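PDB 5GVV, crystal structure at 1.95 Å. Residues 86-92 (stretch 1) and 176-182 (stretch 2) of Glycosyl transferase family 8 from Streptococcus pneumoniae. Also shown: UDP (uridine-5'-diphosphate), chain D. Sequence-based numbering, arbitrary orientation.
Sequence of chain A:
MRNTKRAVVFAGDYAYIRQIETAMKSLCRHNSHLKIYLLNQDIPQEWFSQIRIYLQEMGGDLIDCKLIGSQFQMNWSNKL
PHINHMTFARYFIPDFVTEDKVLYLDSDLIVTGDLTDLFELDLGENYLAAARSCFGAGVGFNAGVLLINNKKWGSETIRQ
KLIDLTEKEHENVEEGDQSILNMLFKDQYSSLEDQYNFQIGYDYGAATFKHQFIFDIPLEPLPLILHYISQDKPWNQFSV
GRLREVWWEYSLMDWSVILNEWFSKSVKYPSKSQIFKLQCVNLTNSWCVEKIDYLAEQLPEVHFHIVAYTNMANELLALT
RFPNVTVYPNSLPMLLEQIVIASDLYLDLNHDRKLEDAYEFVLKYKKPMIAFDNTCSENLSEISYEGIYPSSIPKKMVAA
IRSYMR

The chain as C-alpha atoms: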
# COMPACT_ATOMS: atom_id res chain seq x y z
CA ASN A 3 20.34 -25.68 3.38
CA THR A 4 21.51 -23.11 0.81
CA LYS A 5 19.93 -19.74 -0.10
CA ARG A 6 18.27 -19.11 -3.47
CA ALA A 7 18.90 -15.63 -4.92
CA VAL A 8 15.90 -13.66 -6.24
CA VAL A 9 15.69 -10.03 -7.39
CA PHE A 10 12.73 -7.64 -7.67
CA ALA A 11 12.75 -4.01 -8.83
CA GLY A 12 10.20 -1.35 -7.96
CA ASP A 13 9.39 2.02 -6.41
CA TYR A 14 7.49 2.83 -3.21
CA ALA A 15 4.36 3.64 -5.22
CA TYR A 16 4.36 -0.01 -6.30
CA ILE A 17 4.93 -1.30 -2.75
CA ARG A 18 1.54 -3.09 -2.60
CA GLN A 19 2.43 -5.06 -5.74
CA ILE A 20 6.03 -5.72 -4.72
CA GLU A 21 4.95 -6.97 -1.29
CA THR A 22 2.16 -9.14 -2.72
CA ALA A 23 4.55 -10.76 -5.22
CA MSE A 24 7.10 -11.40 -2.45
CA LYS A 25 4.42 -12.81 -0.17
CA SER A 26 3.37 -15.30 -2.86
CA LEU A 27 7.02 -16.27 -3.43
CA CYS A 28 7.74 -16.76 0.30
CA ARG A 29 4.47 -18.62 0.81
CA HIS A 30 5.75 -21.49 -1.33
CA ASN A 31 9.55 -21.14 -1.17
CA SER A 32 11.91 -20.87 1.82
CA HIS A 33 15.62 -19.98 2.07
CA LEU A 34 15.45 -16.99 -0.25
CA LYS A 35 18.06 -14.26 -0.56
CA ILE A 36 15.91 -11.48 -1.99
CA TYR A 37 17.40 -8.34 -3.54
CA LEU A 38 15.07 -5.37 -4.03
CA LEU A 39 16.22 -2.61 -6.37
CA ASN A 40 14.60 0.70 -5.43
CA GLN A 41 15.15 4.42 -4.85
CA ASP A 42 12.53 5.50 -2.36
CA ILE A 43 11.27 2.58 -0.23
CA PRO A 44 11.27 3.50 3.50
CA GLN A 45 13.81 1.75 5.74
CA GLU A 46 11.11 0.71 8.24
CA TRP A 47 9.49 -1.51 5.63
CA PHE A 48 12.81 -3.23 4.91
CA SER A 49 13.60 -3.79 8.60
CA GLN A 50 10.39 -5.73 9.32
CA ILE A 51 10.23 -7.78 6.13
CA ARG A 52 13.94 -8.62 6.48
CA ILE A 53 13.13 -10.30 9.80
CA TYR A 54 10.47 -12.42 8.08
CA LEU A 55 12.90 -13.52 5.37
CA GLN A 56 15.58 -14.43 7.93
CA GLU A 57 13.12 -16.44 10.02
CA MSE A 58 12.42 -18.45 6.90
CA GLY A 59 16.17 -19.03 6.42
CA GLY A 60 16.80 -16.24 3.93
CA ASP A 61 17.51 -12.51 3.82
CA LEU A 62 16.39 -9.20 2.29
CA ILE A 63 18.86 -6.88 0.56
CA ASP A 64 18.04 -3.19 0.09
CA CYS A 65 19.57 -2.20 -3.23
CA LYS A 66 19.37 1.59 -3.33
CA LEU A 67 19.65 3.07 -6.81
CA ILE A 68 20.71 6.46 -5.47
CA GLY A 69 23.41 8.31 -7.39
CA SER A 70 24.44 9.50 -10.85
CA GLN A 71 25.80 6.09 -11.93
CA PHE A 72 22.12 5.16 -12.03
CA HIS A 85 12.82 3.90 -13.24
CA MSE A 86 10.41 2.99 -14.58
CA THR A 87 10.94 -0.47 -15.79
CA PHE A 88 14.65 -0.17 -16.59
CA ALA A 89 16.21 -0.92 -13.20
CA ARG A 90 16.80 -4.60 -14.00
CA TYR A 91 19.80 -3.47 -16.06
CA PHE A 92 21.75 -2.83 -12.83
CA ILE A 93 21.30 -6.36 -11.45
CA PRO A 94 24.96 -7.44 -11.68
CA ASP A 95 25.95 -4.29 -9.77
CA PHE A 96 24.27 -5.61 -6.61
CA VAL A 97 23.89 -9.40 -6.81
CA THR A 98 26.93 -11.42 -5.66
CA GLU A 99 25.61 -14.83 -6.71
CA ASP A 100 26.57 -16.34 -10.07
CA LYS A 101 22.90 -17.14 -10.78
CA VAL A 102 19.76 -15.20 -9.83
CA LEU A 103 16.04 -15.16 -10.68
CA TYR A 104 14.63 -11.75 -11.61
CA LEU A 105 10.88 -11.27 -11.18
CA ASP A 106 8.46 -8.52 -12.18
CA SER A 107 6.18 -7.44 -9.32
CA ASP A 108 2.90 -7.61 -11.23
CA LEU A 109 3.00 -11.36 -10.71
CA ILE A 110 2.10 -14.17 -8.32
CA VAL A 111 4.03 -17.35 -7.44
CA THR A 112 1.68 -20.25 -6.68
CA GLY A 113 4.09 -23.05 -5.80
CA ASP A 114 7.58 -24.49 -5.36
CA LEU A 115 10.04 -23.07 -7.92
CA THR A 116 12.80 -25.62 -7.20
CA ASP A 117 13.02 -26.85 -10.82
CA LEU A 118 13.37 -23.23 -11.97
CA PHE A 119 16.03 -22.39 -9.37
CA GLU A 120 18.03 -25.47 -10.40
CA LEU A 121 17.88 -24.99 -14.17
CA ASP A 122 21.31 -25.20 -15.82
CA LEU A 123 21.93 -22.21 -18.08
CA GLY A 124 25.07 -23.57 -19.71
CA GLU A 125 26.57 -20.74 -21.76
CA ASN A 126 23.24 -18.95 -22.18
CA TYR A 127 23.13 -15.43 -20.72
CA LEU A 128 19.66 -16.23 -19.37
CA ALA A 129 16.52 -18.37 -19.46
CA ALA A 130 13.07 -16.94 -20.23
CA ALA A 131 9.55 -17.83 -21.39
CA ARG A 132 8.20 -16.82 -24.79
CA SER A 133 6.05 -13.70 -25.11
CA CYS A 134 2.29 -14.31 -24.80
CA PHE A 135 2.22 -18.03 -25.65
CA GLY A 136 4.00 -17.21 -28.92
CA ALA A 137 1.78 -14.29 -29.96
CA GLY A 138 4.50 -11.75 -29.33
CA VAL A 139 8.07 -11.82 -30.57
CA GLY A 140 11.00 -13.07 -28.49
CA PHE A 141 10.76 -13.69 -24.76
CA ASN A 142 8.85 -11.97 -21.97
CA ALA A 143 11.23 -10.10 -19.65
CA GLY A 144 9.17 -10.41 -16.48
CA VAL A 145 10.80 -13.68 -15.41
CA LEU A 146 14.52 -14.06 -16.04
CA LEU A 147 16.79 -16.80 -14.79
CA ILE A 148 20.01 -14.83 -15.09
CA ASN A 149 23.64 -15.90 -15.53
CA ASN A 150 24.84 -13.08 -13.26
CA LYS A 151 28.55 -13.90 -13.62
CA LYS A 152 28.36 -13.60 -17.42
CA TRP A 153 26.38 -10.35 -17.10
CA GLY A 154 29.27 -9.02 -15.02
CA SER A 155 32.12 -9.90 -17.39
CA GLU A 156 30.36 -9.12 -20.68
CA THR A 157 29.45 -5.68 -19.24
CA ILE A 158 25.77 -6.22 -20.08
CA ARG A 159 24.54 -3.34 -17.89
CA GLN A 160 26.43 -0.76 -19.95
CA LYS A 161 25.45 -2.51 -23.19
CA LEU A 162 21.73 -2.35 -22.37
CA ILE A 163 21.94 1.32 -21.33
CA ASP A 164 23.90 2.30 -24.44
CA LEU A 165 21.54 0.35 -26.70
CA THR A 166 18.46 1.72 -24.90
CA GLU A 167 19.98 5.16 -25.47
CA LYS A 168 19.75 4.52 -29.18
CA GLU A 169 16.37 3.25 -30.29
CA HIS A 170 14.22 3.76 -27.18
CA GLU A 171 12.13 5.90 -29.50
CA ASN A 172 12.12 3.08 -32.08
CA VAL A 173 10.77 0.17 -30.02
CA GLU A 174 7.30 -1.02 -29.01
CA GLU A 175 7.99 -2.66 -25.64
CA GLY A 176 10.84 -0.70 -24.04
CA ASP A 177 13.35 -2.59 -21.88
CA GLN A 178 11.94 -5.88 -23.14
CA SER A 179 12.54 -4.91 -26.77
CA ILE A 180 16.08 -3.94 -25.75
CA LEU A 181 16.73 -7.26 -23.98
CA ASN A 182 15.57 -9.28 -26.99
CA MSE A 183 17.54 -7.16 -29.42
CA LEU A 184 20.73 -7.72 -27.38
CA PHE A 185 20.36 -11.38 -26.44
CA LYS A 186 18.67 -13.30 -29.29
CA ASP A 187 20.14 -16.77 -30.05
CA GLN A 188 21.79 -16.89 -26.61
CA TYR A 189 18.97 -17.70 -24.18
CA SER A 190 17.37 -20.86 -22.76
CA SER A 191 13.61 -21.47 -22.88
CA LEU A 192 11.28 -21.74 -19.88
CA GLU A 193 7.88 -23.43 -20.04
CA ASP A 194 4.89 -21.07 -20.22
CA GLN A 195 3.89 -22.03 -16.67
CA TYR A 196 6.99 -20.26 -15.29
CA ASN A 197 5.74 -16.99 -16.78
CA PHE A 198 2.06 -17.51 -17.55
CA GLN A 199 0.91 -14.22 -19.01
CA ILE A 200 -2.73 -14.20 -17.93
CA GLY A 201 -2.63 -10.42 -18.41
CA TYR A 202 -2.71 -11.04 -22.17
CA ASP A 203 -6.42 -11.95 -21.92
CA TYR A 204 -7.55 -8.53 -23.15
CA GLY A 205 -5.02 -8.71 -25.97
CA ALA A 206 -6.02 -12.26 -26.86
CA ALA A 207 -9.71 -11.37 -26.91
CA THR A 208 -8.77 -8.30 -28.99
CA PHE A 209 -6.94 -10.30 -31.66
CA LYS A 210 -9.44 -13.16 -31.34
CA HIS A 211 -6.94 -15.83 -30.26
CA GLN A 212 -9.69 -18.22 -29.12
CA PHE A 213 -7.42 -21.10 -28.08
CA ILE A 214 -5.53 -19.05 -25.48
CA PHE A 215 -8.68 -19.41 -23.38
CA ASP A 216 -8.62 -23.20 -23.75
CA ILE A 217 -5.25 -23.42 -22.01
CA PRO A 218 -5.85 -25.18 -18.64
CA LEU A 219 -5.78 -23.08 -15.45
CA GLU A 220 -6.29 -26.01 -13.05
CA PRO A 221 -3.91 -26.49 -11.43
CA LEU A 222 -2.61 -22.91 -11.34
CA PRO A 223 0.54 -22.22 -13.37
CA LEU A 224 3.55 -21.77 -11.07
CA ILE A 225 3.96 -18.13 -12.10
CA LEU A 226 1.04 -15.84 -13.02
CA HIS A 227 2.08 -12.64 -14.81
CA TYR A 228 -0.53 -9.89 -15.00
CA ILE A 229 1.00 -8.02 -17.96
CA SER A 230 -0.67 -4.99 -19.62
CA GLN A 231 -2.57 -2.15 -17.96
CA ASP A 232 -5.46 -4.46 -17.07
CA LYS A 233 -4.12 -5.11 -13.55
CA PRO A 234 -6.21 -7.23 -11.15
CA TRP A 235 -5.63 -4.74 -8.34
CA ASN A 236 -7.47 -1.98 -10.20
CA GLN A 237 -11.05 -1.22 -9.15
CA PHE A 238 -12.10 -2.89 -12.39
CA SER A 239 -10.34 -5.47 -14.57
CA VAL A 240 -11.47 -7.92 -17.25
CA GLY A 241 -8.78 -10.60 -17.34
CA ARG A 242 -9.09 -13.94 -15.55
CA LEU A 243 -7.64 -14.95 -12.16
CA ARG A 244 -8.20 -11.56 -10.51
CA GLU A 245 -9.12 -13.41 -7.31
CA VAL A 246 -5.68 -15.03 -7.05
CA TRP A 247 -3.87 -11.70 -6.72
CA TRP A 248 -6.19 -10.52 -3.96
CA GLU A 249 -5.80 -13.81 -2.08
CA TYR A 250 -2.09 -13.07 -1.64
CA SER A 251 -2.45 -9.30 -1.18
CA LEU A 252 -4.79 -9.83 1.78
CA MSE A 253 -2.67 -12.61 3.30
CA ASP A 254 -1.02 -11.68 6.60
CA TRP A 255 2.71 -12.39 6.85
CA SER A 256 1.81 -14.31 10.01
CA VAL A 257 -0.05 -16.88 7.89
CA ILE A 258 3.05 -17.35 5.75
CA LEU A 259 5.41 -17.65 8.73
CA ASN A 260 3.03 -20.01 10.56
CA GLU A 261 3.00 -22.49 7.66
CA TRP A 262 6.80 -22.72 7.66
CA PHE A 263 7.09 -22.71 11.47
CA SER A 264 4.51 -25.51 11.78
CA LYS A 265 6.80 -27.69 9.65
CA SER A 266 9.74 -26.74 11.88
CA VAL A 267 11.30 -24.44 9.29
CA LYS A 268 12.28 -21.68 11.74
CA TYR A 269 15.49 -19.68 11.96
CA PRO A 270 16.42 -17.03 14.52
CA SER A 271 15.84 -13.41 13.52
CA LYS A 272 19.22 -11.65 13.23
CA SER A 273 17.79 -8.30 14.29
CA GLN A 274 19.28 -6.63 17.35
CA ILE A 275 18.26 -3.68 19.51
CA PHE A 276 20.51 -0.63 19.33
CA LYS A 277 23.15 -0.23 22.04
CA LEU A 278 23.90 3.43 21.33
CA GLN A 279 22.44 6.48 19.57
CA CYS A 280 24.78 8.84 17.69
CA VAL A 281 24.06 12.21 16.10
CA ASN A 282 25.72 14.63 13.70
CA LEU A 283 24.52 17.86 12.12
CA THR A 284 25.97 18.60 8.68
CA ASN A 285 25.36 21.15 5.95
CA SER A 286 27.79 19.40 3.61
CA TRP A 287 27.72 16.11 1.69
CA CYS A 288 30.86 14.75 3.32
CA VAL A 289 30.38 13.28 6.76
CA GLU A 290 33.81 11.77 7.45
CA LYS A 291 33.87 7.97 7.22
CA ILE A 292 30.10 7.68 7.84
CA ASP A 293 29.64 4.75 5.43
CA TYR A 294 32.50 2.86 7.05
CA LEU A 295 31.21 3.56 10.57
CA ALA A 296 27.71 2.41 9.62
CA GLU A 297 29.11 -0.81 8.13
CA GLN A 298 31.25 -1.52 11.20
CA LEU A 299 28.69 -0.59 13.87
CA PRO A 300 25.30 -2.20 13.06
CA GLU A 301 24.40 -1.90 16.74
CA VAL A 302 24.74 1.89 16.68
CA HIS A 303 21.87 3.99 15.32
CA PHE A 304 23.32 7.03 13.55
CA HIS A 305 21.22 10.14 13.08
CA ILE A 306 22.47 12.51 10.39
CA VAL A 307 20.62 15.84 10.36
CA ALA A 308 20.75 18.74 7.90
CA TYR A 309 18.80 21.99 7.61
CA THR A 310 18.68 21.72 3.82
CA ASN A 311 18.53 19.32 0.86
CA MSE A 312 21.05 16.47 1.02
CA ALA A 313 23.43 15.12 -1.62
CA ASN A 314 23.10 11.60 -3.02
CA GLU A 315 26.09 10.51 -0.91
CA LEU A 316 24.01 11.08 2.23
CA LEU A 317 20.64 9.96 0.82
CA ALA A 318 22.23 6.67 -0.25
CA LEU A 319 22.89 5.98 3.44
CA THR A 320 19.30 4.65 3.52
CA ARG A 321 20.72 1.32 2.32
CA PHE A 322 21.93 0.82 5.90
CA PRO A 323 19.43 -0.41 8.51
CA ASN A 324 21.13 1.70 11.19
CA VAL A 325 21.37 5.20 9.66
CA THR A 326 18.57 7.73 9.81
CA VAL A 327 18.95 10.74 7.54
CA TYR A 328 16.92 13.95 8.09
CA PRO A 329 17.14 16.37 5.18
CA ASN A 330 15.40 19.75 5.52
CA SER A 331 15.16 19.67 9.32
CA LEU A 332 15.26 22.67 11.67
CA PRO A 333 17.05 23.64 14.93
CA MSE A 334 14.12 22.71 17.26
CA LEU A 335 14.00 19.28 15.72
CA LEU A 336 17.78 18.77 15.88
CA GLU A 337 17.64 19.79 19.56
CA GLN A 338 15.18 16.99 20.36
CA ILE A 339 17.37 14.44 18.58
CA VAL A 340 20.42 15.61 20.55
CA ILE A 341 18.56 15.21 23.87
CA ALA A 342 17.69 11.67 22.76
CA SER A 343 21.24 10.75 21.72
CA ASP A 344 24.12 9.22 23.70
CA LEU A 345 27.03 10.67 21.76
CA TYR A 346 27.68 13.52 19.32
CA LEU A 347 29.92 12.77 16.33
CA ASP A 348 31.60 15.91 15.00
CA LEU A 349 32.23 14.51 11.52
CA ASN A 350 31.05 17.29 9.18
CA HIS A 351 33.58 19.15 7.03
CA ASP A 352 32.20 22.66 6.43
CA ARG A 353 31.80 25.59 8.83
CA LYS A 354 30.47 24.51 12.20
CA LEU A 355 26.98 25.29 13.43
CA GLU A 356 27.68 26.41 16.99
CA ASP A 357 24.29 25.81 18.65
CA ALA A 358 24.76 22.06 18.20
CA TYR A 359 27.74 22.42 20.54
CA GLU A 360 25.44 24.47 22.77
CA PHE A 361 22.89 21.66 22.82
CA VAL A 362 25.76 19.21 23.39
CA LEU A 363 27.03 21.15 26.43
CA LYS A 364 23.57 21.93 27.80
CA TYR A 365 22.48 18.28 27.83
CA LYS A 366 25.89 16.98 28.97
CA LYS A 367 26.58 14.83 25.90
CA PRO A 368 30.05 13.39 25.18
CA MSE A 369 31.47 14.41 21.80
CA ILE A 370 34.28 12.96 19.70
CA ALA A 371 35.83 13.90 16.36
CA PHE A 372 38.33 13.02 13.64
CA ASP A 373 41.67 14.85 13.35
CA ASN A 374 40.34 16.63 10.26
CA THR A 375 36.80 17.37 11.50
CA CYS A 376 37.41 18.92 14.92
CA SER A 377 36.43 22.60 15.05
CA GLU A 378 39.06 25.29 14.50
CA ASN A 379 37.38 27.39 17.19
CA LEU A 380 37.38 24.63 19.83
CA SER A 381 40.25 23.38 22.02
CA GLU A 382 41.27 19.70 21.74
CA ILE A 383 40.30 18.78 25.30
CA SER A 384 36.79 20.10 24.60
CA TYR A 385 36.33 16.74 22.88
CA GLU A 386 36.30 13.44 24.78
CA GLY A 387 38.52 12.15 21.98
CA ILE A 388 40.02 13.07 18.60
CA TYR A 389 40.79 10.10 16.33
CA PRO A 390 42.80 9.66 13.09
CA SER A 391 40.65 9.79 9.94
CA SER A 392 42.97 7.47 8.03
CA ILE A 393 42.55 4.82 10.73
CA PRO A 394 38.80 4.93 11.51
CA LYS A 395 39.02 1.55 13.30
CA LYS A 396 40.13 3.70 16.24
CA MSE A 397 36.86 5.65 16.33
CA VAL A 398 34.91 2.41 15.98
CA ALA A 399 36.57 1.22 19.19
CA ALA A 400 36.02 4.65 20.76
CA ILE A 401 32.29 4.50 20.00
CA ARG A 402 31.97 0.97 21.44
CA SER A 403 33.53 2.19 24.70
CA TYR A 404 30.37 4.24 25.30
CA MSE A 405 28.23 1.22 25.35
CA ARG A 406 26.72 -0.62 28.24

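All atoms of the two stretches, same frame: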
# COMPACT_ATOMS: atom_id res chain seq x y z
N MSE A 86 11.06 4.19 -14.94
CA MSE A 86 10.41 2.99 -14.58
C MSE A 86 10.88 1.58 -14.49
O MSE A 86 11.22 1.03 -13.45
CB MSE A 86 9.27 2.84 -15.61
CG MSE A 86 8.47 4.11 -15.80
SE MSE A 86 6.60 3.55 -15.95
CE MSE A 86 6.13 4.33 -17.70
N THR A 87 10.80 0.97 -15.65
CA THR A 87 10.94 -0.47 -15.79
C THR A 87 12.35 -0.88 -16.22
O THR A 87 12.55 -2.00 -16.69
CB THR A 87 9.92 -1.00 -16.81
OG1 THR A 87 10.15 -2.39 -17.06
CG2 THR A 87 10.04 -0.23 -18.12
N PHE A 88 13.31 0.02 -16.04
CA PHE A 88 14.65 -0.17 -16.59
C PHE A 88 15.68 -0.61 -15.56
O PHE A 88 16.84 -0.85 -15.90
CB PHE A 88 15.11 1.13 -17.25
CG PHE A 88 14.24 1.58 -18.39
CD1 PHE A 88 14.49 1.14 -19.68
CD2 PHE A 88 13.18 2.46 -18.17
CE1 PHE A 88 13.69 1.55 -20.74
CE2 PHE A 88 12.38 2.88 -19.23
CZ PHE A 88 12.64 2.42 -20.51
N ALA A 89 15.27 -0.71 -14.30
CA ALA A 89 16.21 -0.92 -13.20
C ALA A 89 16.87 -2.29 -13.23
O ALA A 89 17.93 -2.49 -12.62
CB ALA A 89 15.51 -0.68 -11.86
N ARG A 90 16.27 -3.24 -13.94
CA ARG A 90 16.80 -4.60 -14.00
C ARG A 90 18.16 -4.66 -14.71
O ARG A 90 18.88 -5.65 -14.60
CB ARG A 90 15.78 -5.56 -14.64
CG ARG A 90 15.35 -5.19 -16.05
CD ARG A 90 14.14 -6.01 -16.51
NE ARG A 90 12.88 -5.27 -16.35
CZ ARG A 90 11.68 -5.79 -16.55
NH1 ARG A 90 10.59 -5.05 -16.38
NH2 ARG A 90 11.55 -7.05 -16.93
N TYR A 91 18.50 -3.59 -15.42
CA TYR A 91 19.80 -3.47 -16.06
C TYR A 91 20.94 -3.54 -15.03
O TYR A 91 22.00 -4.11 -15.31
CB TYR A 91 19.91 -2.15 -16.83
CG TYR A 91 19.00 -2.00 -18.04
CD1 TYR A 91 18.24 -3.06 -18.51
CD2 TYR A 91 18.91 -0.78 -18.72
CE1 TYR A 91 17.41 -2.93 -19.61
CE2 TYR A 91 18.08 -0.64 -19.82
CZ TYR A 91 17.34 -1.71 -20.26
OH TYR A 91 16.51 -1.58 -21.36
N PHE A 92 20.70 -2.98 -13.85
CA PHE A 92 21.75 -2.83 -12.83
C PHE A 92 21.89 -4.04 -11.91
O PHE A 92 22.58 -3.97 -10.90
CB PHE A 92 21.50 -1.57 -11.99
CG PHE A 92 21.45 -0.30 -12.79
CD1 PHE A 92 22.62 0.37 -13.11
CD2 PHE A 92 20.23 0.21 -13.22
CE1 PHE A 92 22.58 1.55 -13.85
CE2 PHE A 92 20.18 1.39 -13.96
CZ PHE A 92 21.36 2.06 -14.27
N GLY A 176 9.81 -1.21 -24.93
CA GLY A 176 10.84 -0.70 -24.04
C GLY A 176 12.00 -1.62 -23.69
O GLY A 176 12.65 -2.18 -24.58
N ASP A 177 12.26 -1.76 -22.39
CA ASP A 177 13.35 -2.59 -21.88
C ASP A 177 13.33 -4.01 -22.43
O ASP A 177 14.37 -4.62 -22.66
CB ASP A 177 13.28 -2.64 -20.35
CG ASP A 177 11.96 -3.21 -19.85
OD1 ASP A 177 10.91 -2.58 -20.09
OD2 ASP A 177 11.97 -4.28 -19.21
N GLN A 178 12.12 -4.53 -22.63
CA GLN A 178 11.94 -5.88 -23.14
C GLN A 178 12.43 -5.97 -24.57
O GLN A 178 13.15 -6.90 -24.93
CB GLN A 178 10.47 -6.29 -23.05
CG GLN A 178 10.19 -7.71 -23.51
CD GLN A 178 8.81 -8.18 -23.12
OE1 GLN A 178 8.46 -8.21 -21.94
NE2 GLN A 178 8.00 -8.56 -24.10
N SER A 179 12.05 -5.00 -25.40
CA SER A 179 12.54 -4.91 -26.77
C SER A 179 14.06 -4.82 -26.81
O SER A 179 14.71 -5.38 -27.70
CB SER A 179 11.93 -3.71 -27.49
OG SER A 179 10.55 -3.89 -27.75
N ILE A 180 14.63 -4.10 -25.84
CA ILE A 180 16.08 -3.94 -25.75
C ILE A 180 16.75 -5.27 -25.40
O ILE A 180 17.77 -5.63 -25.99
CB ILE A 180 16.46 -2.89 -24.69
CG1 ILE A 180 15.81 -1.53 -25.01
CG2 ILE A 180 17.97 -2.76 -24.58
CD1 ILE A 180 16.10 -1.03 -26.41
N LEU A 181 16.19 -5.97 -24.42
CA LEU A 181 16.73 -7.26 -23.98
C LEU A 181 16.73 -8.31 -25.09
O LEU A 181 17.69 -9.07 -25.24
CB LEU A 181 15.95 -7.77 -22.76
CG LEU A 181 16.25 -7.09 -21.43
CD1 LEU A 181 15.09 -7.26 -20.46
CD2 LEU A 181 17.52 -7.66 -20.83
N ASN A 182 15.66 -8.35 -25.87
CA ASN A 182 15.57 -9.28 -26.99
C ASN A 182 16.53 -8.90 -28.12
O ASN A 182 17.12 -9.76 -28.77
CB ASN A 182 14.14 -9.36 -27.51
CG ASN A 182 13.29 -10.30 -26.69
OD1 ASN A 182 13.20 -11.49 -27.00
ND2 ASN A 182 12.67 -9.78 -25.64
N1 UDP D . 7.23 -0.85 -12.00
C2 UDP D . 7.26 -0.09 -10.84
N3 UDP D . 6.37 0.94 -10.65
C4 UDP D . 5.42 1.22 -11.62
C5 UDP D . 5.38 0.45 -12.78
C6 UDP D . 6.37 -0.51 -13.01
O2 UDP D . 8.11 -0.34 -9.98
O4 UDP D . 4.62 2.14 -11.44
C1' UDP D . 8.20 -1.95 -12.17
C2' UDP D . 7.61 -3.24 -11.62
O2' UDP D . 8.62 -4.05 -11.06
C3' UDP D . 7.07 -3.93 -12.85
C4' UDP D . 8.05 -3.48 -13.93
O4' UDP D . 8.46 -2.18 -13.54
O3' UDP D . 7.05 -5.33 -12.69
C5' UDP D . 7.43 -3.46 -15.32
O5' UDP D . 6.08 -3.06 -15.21
PA UDP D . 4.93 -4.05 -15.75
O1A UDP D . 5.07 -5.30 -14.99
O2A UDP D . 3.59 -3.43 -15.59
O3A UDP D . 5.27 -4.27 -17.32
PB UDP D . 4.72 -5.54 -18.16
O1B UDP D . 5.45 -5.65 -19.45
O2B UDP D . 3.29 -5.32 -18.46
O3B UDP D . 4.89 -6.79 -17.38

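The contact between these stretches is organised around one acidic side chain, Asp177, which lies in the first turn of a helix and points toward a compact loop that runs into a 3-10 segment at Ala89. Its strongest partner is Arg90. Arg90 NE lies 3.2 Å from Asp177 OD2, close enough for a salt bridge, but the oxygen sits over one face of the guanidinium, with Arg90 CZ 3.1 Å from Asp177 OD2. No N-H points at the carboxylate, so the attraction is one of charge rather than of a directed hydrogen bond.

Arg90 NE and NH1 direct hydrogens back to the arginine's own loop instead. Arg90 NH1 donates weakly to Thr87 OG1 at 2.8 Å, and Arg90 NE donates weakly to Thr87 O at 3.3 Å. The threonine hydroxyl passes the connection on, for Thr87 OG1 donates a weak hydrogen bond to Asp177 OD1 at 3.1 Å. A hydroxyl suits this place because it can accept from the arginine and donate to the aspartate at once. The short aspartate side chain, with chi1 in the p well, places one carboxylate oxygen near each partner: OD2 by the guanidinium, OD1 by the threonine hydroxyl. The same cluster borders the nucleotide: Thr87 OG1 is 3.4 Å from UDP C5', and Arg90 NH1 is 3.7 Å from UDP C5', which lies at the guanidinium edge, near its plane.

Backbone hydrogen bonds hold each side in shape separately. Tyr91 N to Phe88 O, at 3.2 Å, closes the tight turn of the loop, while Ile180 N to Gly176 O at 3.0 Å and Leu181 N to Asp177 O at 2.9 Å give the helix its i to i+4 pattern. No backbone hydrogen bond joins the two stretches; their closest CA atoms, those of Phe88 and Asp177, are 6.0 Å apart, and side chains bridge the gap.

Around the polar centre, aromatic groups pack against the helix. Tyr91 leaves its backbone sideways, but its long side chain carries Tyr91 OH to 3.4 Å from Asp177 CA and 3.6 Å from Ile180 CB. Ile180, one helical turn beyond Asp177, points toward the loop and offers a branched apolar surface, with Ile180 CG2 4.5 Å from Tyr91 CZ. Phe88 also reaches the helix with its ring, Phe88 CD1 lying 4.0 Å from Asp177 CB. Leu181 extends the apolar packing to the aliphatic part of the arginine, where Leu181 CD1 is 4.3 Å from Arg90 CD. Gly176 has a positive phi of 53°, a conformation that by itself favours glycine.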